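Local coordinates for 3-deoxy-d-manno-octulosonic-acid transferase (Acinetobacter baumannii, PDB 4BFC), which probably transfers Kdo from CMP-Kdo to a lipid A precursor in lipopolysaccharide synthesis, and is seen here as its C-terminal CMP-Kdo-binding domain, at residues A[49-55]-A[77-83]; A[55-60]-A[90-94]. All blocks are in the same frame, centred on the assembly; numbering follows the deposited sequence.

How the interactions relate
Along the chain the four segments come in the order 49-55, 55-60, 77-83, 90-94, so the two contacts cross rather than nest. Interaction 1 closes a beta-alpha-beta unit, joining the end of strand 43-50 and the start of helix 54-68 to the end of strand 72-78, with 21 residues between its segments. Interaction 2 spans 29 residues and lays helix 54-68 against the last turn of helix 84-93, which follows strand 72-78. Glu-55 belongs to both contacts, and Arg-83 NH2 packs 4.1 Å from Ile-90 CD1 where they meet. Together they tie two strands and two helices, and both touch the second subunit.

Interaction 1: A[49-55]-A[77-83]; sequences STHAPEE and VPRHPER. With BME (beta-mercaptoethanol), chain D; SO4 (sulfate ion), chain B.
Glu-55 and Arg-83 reach for each other across the contact and meet in an end-on, two-pronged salt bridge. Arg-83 NH2 donates to Glu-55 OE1 at 2.9 Å, and NH1 donates to OE2 in a nearly straight bond (171°). Both acceptors lie in the guanidinium plane and are met on their syn sides, although the two planar groups are twisted 31° apart. A bend in the glutamate chain at its second torsion (93°) turns the carboxylate to the arginine. Thr-50 OG1 gives Glu-55 OE2 a second hydrogen bond, 2.7 Å long, on the anti side and from the opposite face of the carboxylate, so this buried oxygen is gripped twice and its rotation restricted. Ala-52 CB rests on one face of the guanidinium. Between the segments a water is held by Thr-50 O, His-80 N and ND1, and Arg-83 NH1. These residues lie at the C-terminal ends of two neighbouring parallel strands, 43-50 and 72-78, joined by helix 54-68 as a beta-alpha-beta crossover of a Rossmann-like domain; the bond from Arg-79 N to Thr-50 O (2.8 Å), with a weak one from Thr-50 N to Val-77 O, flanks Pro-78 and makes the parallel bridge between Thr-50 and Pro-78. Beyond the bridge the edge of His-80 points at the face of His-51 in a T-shaped pair, with CE1 to CE1 at 3.4 Å. At the edges of both rings and of the Arg-79 guanidinium sits a sulfate, probably from the crystallisation liquor, which accepts from Arg-79 NE at 2.9 Å and from His-80 NE2 at 2.6 Å; such an ion may mark a site suited to the CMP-Kdo phosphate. Further out, His-51 N donates to Glu-54 OE1 at 2.9 Å, a carboxylate also held by backbone N-H groups of Gly-136, Ser-137 and Leu-138. His-51 NE2 is hydrogen-bonded to His-145, and Arg-83 NE to the backbone oxygen of Asn-165 in the second subunit.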
loop_
_atom_site.group_PDB
_atom_site.type_symbol
_atom_site.label_atom_id
_atom_site.label_comp_id
_atom_site.label_asym_id
_atom_site.label_seq_id
_atom_site.Cartn_x
_atom_site.Cartn_y
_atom_site.Cartn_z
ATOM N N SER A 49 -13.526 -0.195 3.147
ATOM C CA SER A 49 -12.188 0.243 2.680
ATOM C C SER A 49 -11.829 1.680 3.081
ATOM O O SER A 49 -11.325 2.472 2.273
ATOM C CB SER A 49 -12.045 0.029 1.184
ATOM O OG SER A 49 -12.189 -1.344 0.899
ATOM N N THR A 50 -12.080 2.004 4.333
ATOM C CA THR A 50 -11.917 3.353 4.838
ATOM C C THR A 50 -10.469 3.633 5.204
ATOM O O THR A 50 -9.676 2.735 5.550
ATOM C CB THR A 50 -12.802 3.627 6.077
ATOM O OG1 THR A 50 -12.619 2.588 7.036
ATOM C CG2 THR A 50 -14.300 3.676 5.646
ATOM N N HIS A 51 -10.139 4.920 5.112
ATOM C CA HIS A 51 -8.885 5.551 5.570
ATOM C C HIS A 51 -9.175 6.670 6.535
ATOM O O HIS A 51 -10.281 7.251 6.464
ATOM C CB HIS A 51 -8.161 6.198 4.385
ATOM C CG HIS A 51 -7.738 5.256 3.272
ATOM N ND1 HIS A 51 -6.476 5.246 2.784
ATOM C CD2 HIS A 51 -8.449 4.294 2.556
ATOM C CE1 HIS A 51 -6.426 4.350 1.750
ATOM N NE2 HIS A 51 -7.608 3.774 1.632
ATOM N N ALA A 52 -8.184 7.063 7.364
ATOM C CA ALA A 52 -8.318 8.246 8.239
ATOM C C ALA A 52 -8.462 9.458 7.306
ATOM O O ALA A 52 -7.755 9.559 6.297
ATOM C CB ALA A 52 -7.105 8.418 9.108
ATOM N N PRO A 53 -9.348 10.405 7.623
ATOM C CA PRO A 53 -10.200 10.599 8.830
ATOM C C PRO A 53 -11.656 10.184 8.536
ATOM O O PRO A 53 -12.602 10.615 9.227
ATOM C CB PRO A 53 -10.121 12.123 9.013
ATOM C CG PRO A 53 -10.179 12.607 7.630
ATOM C CD PRO A 53 -9.331 11.637 6.804
ATOM N N GLU A 54 -11.840 9.320 7.563
ATOM C CA GLU A 54 -13.212 8.934 7.089
ATOM C C GLU A 54 -14.046 8.262 8.211
ATOM O O GLU A 54 -15.248 8.530 8.288
ATOM C CB GLU A 54 -13.163 8.025 5.890
ATOM C CG GLU A 54 -12.546 8.650 4.654
ATOM C CD GLU A 54 -12.500 7.692 3.468
ATOM O OE1 GLU A 54 -12.136 6.477 3.660
ATOM O OE2 GLU A 54 -12.875 8.100 2.352
ATOM N N GLU A 55 -13.466 7.329 8.994
ATOM C CA GLU A 55 -14.197 6.684 10.087
ATOM C C GLU A 55 -14.655 7.733 11.115
ATOM O O GLU A 55 -15.874 7.736 11.432
ATOM C CB GLU A 55 -13.455 5.571 10.795
ATOM C CG GLU A 55 -12.913 4.423 9.900
ATOM C CD GLU A 55 -11.485 4.686 9.486
ATOM O OE1 GLU A 55 -10.829 5.676 9.920
ATOM O OE2 GLU A 55 -10.970 3.868 8.710
ATOM N N VAL A 77 -15.260 -1.236 7.858
ATOM C CA VAL A 77 -14.254 -2.167 7.317
ATOM C C VAL A 77 -13.022 -1.329 6.930
ATOM O O VAL A 77 -12.905 -0.857 5.786
ATOM C CB VAL A 77 -14.791 -2.977 6.116
ATOM C CG1 VAL A 77 -13.828 -4.148 5.817
ATOM C CG2 VAL A 77 -16.265 -3.387 6.289
ATOM N N PRO A 78 -12.116 -1.061 7.847
ATOM C CA PRO A 78 -10.963 -0.188 7.497
ATOM C C PRO A 78 -10.064 -0.883 6.434
ATOM O O PRO A 78 -9.991 -2.174 6.345
ATOM C CB PRO A 78 -10.174 -0.090 8.829
ATOM C CG PRO A 78 -11.308 -0.276 9.820
ATOM C CD PRO A 78 -12.055 -1.444 9.281
ATOM N N ARG A 79 -9.498 -0.098 5.517
ATOM C CA ARG A 79 -8.696 -0.664 4.416
ATOM C C ARG A 79 -7.454 -1.385 4.916
ATOM O O ARG A 79 -7.061 -2.428 4.391
ATOM C CB ARG A 79 -8.288 0.525 3.514
ATOM C CG ARG A 79 -7.370 0.105 2.348
ATOM C CD ARG A 79 -8.071 -0.882 1.428
ATOM N NE ARG A 79 -7.246 -1.194 0.246
ATOM C CZ ARG A 79 -7.505 -2.116 -0.634
ATOM N NH1 ARG A 79 -8.585 -2.887 -0.495
ATOM N NH2 ARG A 79 -6.691 -2.199 -1.727
ATOM N N HIS A 80 -6.827 -0.800 5.932
ATOM C CA HIS A 80 -5.554 -1.302 6.410
ATOM C C HIS A 80 -5.663 -2.024 7.723
ATOM O O HIS A 80 -5.963 -1.422 8.777
ATOM C CB HIS A 80 -4.542 -0.196 6.521
ATOM C CG HIS A 80 -4.385 0.603 5.255
ATOM N ND1 HIS A 80 -5.047 1.772 5.058
ATOM C CD2 HIS A 80 -3.728 0.305 4.080
ATOM C CE1 HIS A 80 -4.759 2.207 3.800
ATOM N NE2 HIS A 80 -3.917 1.325 3.230
ATOM N N PRO A 81 -5.345 -3.354 7.726
ATOM C CA PRO A 81 -5.453 -4.062 9.022
ATOM C C PRO A 81 -4.695 -3.508 10.238
ATOM O O PRO A 81 -5.164 -3.672 11.419
ATOM C CB PRO A 81 -5.074 -5.513 8.664
ATOM C CG PRO A 81 -5.537 -5.619 7.240
ATOM C CD PRO A 81 -5.104 -4.299 6.630
ATOM N N GLU A 82 -3.550 -2.823 10.008
ATOM C CA GLU A 82 -2.771 -2.315 11.103
ATOM C C GLU A 82 -3.574 -1.241 11.870
ATOM O O GLU A 82 -3.338 -1.034 13.024
ATOM C CB GLU A 82 -1.396 -1.765 10.662
ATOM C CG GLU A 82 -1.451 -0.569 9.743
ATOM C CD GLU A 82 -0.098 0.233 9.698
ATOM O OE1 GLU A 82 0.789 -0.043 10.501
ATOM O OE2 GLU A 82 -0.052 1.156 8.896
ATOM N N ARG A 83 -4.602 -0.697 11.193
ATOM C CA ARG A 83 -5.456 0.328 11.768
ATOM C C ARG A 83 -6.677 -0.190 12.498
ATOM O O ARG A 83 -7.442 0.604 13.014
ATOM C CB ARG A 83 -5.913 1.385 10.715
ATOM C CG ARG A 83 -4.803 2.285 10.200
ATOM C CD ARG A 83 -5.294 3.436 9.367
ATOM N NE ARG A 83 -6.117 4.378 10.151
ATOM C CZ ARG A 83 -7.426 4.515 9.961
ATOM N NH1 ARG A 83 -8.084 3.800 9.027
ATOM N NH2 ARG A 83 -8.091 5.407 10.717
HETATM C C1 BME D . -1.228 -4.272 7.268
HETATM C C2 BME D . -0.666 -4.897 8.484
HETATM O O1 BME D . -1.925 -3.069 7.589
HETATM S S2 BME D . 0.967 -4.168 8.774
HETATM S S SO4 B . -4.074 1.511 -0.327
HETATM O O1 SO4 B . -3.306 1.288 -1.605
HETATM O O2 SO4 B . -5.130 2.520 -0.607
HETATM O O3 SO4 B . -3.272 2.058 0.809
HETATM O O4 SO4 B . -4.736 0.250 -0.071
HETATM O O HOH W 1 -10.528 -3.313 1.781
HETATM O O HOH W 2 -7.313 2.078 6.667
#

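Interaction 2: A[55-60]-A[90-94]; sequences EQQILE and ICQNL
Leu-94 fits one methyl against helix 54-68 in the tight part of this contact: CD1 lies 3.6 Å from Leu-59 CB. Deeper, Leu-59 CD1 reaches Cys-91 SG at 3.8 Å. Ile-90, which also packs on Thr-168 of the second subunit, presses its CG2 branch onto Gln-56, 3.5 Å from OE1, and the helix backbones come close here, with the CA atoms of Gln-56 and Ile-90 only 6.2 Å apart. Toward solvent the contact is looser: Leu-94 CD2 lies 3.7 Å from CG of the exposed Glu-60, the two side chains crossing at about a right angle, Gln-56 NE2 comes no nearer to Leu-94 CD1 than 4.0 Å, and a water enters. CG of Gln-56 points away from the backbone N (chi1 179°), and the chain then folds at chi2 (70°), which brings its amide across the seam; the water bridges OE1 to Ile-90 O, donating to both. Within its own helix, NE2 of Gln-56 donates to Glu-60 OE2 (2.9 Å) from 48° above the carboxylate plane, in a bent hydrogen bond that steadies the amide. Beneath these helices, Leu-59 also touches Cys-74 on strand 72-78 and Cys-91 touches Thr-98 on strand 98-100, placing the pair side by side against the parallel sheet.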
loop_
_atom_site.group_PDB
_atom_site.type_symbol
_atom_site.label_atom_id
_atom_site.label_comp_id
_atom_site.label_asym_id
_atom_site.label_seq_id
_atom_site.Cartn_x
_atom_site.Cartn_y
_atom_site.Cartn_z
ATOM N N GLU A 55 -13.466 7.329 8.994
ATOM C CA GLU A 55 -14.197 6.684 10.087
ATOM C C GLU A 55 -14.655 7.733 11.115
ATOM O O GLU A 55 -15.874 7.736 11.432
ATOM C CB GLU A 55 -13.455 5.571 10.795
ATOM C CG GLU A 55 -12.913 4.423 9.900
ATOM C CD GLU A 55 -11.485 4.686 9.486
ATOM O OE1 GLU A 55 -10.829 5.676 9.920
ATOM O OE2 GLU A 55 -10.970 3.868 8.710
ATOM N N GLN A 56 -13.723 8.562 11.599
ATOM C CA GLN A 56 -14.054 9.640 12.532
ATOM C C GLN A 56 -15.202 10.500 11.942
ATOM O O GLN A 56 -16.240 10.721 12.645
ATOM C CB GLN A 56 -12.811 10.466 12.816
ATOM C CG GLN A 56 -13.064 11.627 13.763
ATOM C CD GLN A 56 -13.326 11.116 15.153
ATOM O OE1 GLN A 56 -12.558 10.318 15.671
ATOM N NE2 GLN A 56 -14.431 11.563 15.768
ATOM N N GLN A 57 -15.022 10.989 10.706
ATOM C CA GLN A 57 -15.958 11.980 10.129
ATOM C C GLN A 57 -17.333 11.419 9.881
ATOM O O GLN A 57 -18.360 12.072 10.224
ATOM C CB GLN A 57 -15.431 12.661 8.861
ATOM C CG GLN A 57 -14.130 13.480 9.061
ATOM C CD GLN A 57 -13.643 14.139 7.789
ATOM O OE1 GLN A 57 -12.864 15.098 7.852
ATOM N NE2 GLN A 57 -14.020 13.629 6.652
ATOM N N ILE A 58 -17.419 10.236 9.284
ATOM C CA ILE A 58 -18.720 9.611 9.008
ATOM C C ILE A 58 -19.396 9.132 10.308
ATOM O O ILE A 58 -20.606 9.370 10.488
ATOM C CB ILE A 58 -18.606 8.448 7.975
ATOM C CG1 ILE A 58 -18.180 9.029 6.614
ATOM C CG2 ILE A 58 -19.918 7.726 7.859
ATOM C CD1 ILE A 58 -17.666 7.996 5.660
ATOM N N LEU A 59 -18.673 8.431 11.196
ATOM C CA LEU A 59 -19.282 8.004 12.468
ATOM C C LEU A 59 -19.772 9.202 13.303
ATOM O O LEU A 59 -20.851 9.080 13.923
ATOM C CB LEU A 59 -18.432 7.096 13.321
ATOM C CG LEU A 59 -18.125 5.806 12.567
ATOM C CD1 LEU A 59 -17.034 5.086 13.377
ATOM C CD2 LEU A 59 -19.364 4.938 12.387
ATOM N N GLU A 60 -19.047 10.315 13.275
ATOM C CA GLU A 60 -19.479 11.555 14.029
ATOM C C GLU A 60 -20.811 12.065 13.502
ATOM O O GLU A 60 -21.715 12.417 14.318
ATOM C CB GLU A 60 -18.478 12.686 13.836
ATOM C CG GLU A 60 -17.318 12.774 14.782
ATOM C CD GLU A 60 -16.381 13.929 14.418
ATOM O OE1 GLU A 60 -16.516 14.543 13.316
ATOM O OE2 GLU A 60 -15.473 14.189 15.221
ATOM N N ILE A 90 -11.467 5.028 17.912
ATOM C CA ILE A 90 -12.332 6.077 17.334
ATOM C C ILE A 90 -13.772 5.830 17.750
ATOM O O ILE A 90 -14.467 6.759 18.197
ATOM C CB ILE A 90 -12.180 6.137 15.800
ATOM C CG1 ILE A 90 -10.776 6.628 15.422
ATOM C CG2 ILE A 90 -13.282 6.982 15.156
ATOM C CD1 ILE A 90 -10.435 6.486 13.918
ATOM N N CYS A 91 -14.220 4.575 17.610
ATOM C CA CYS A 91 -15.613 4.171 17.945
ATOM C C CYS A 91 -15.878 4.358 19.434
ATOM O O CYS A 91 -16.918 4.908 19.819
ATOM C CB CYS A 91 -15.800 2.698 17.562
ATOM S SG CYS A 91 -15.775 2.442 15.782
ATOM N N GLN A 92 -14.944 3.851 20.244
ATOM C CA GLN A 92 -15.023 3.976 21.709
ATOM C C GLN A 92 -15.123 5.399 22.190
ATOM O O GLN A 92 -15.926 5.667 23.101
ATOM C CB GLN A 92 -13.840 3.292 22.359
ATOM C CG GLN A 92 -13.914 1.758 22.297
ATOM C CD GLN A 92 -15.205 1.148 22.799
ATOM O OE1 GLN A 92 -16.164 0.949 22.049
ATOM N NE2 GLN A 92 -15.229 0.825 24.074
ATOM N N ASN A 93 -14.344 6.294 21.603
ATOM C CA ASN A 93 -14.358 7.720 21.962
ATOM C C ASN A 93 -15.617 8.456 21.569
ATOM O O ASN A 93 -15.961 9.488 22.143
ATOM C CB ASN A 93 -13.133 8.418 21.423
ATOM C CG ASN A 93 -11.890 8.073 22.233
ATOM O OD1 ASN A 93 -11.950 7.262 23.172
ATOM N ND2 ASN A 93 -10.770 8.684 21.889
ATOM N N LEU A 94 -16.314 7.903 20.587
ATOM C CA LEU A 94 -17.557 8.471 20.150
ATOM C C LEU A 94 -18.694 7.940 21.016
ATOM O O LEU A 94 -19.854 8.232 20.749
ATOM C CB LEU A 94 -17.773 8.181 18.644
ATOM C CG LEU A 94 -17.190 9.253 17.728
ATOM C CD1 LEU A 94 -17.153 8.728 16.296
ATOM C CD2 LEU A 94 -17.916 10.604 17.728
HETATM O O HOH W 3 -13.426 9.310 17.986
#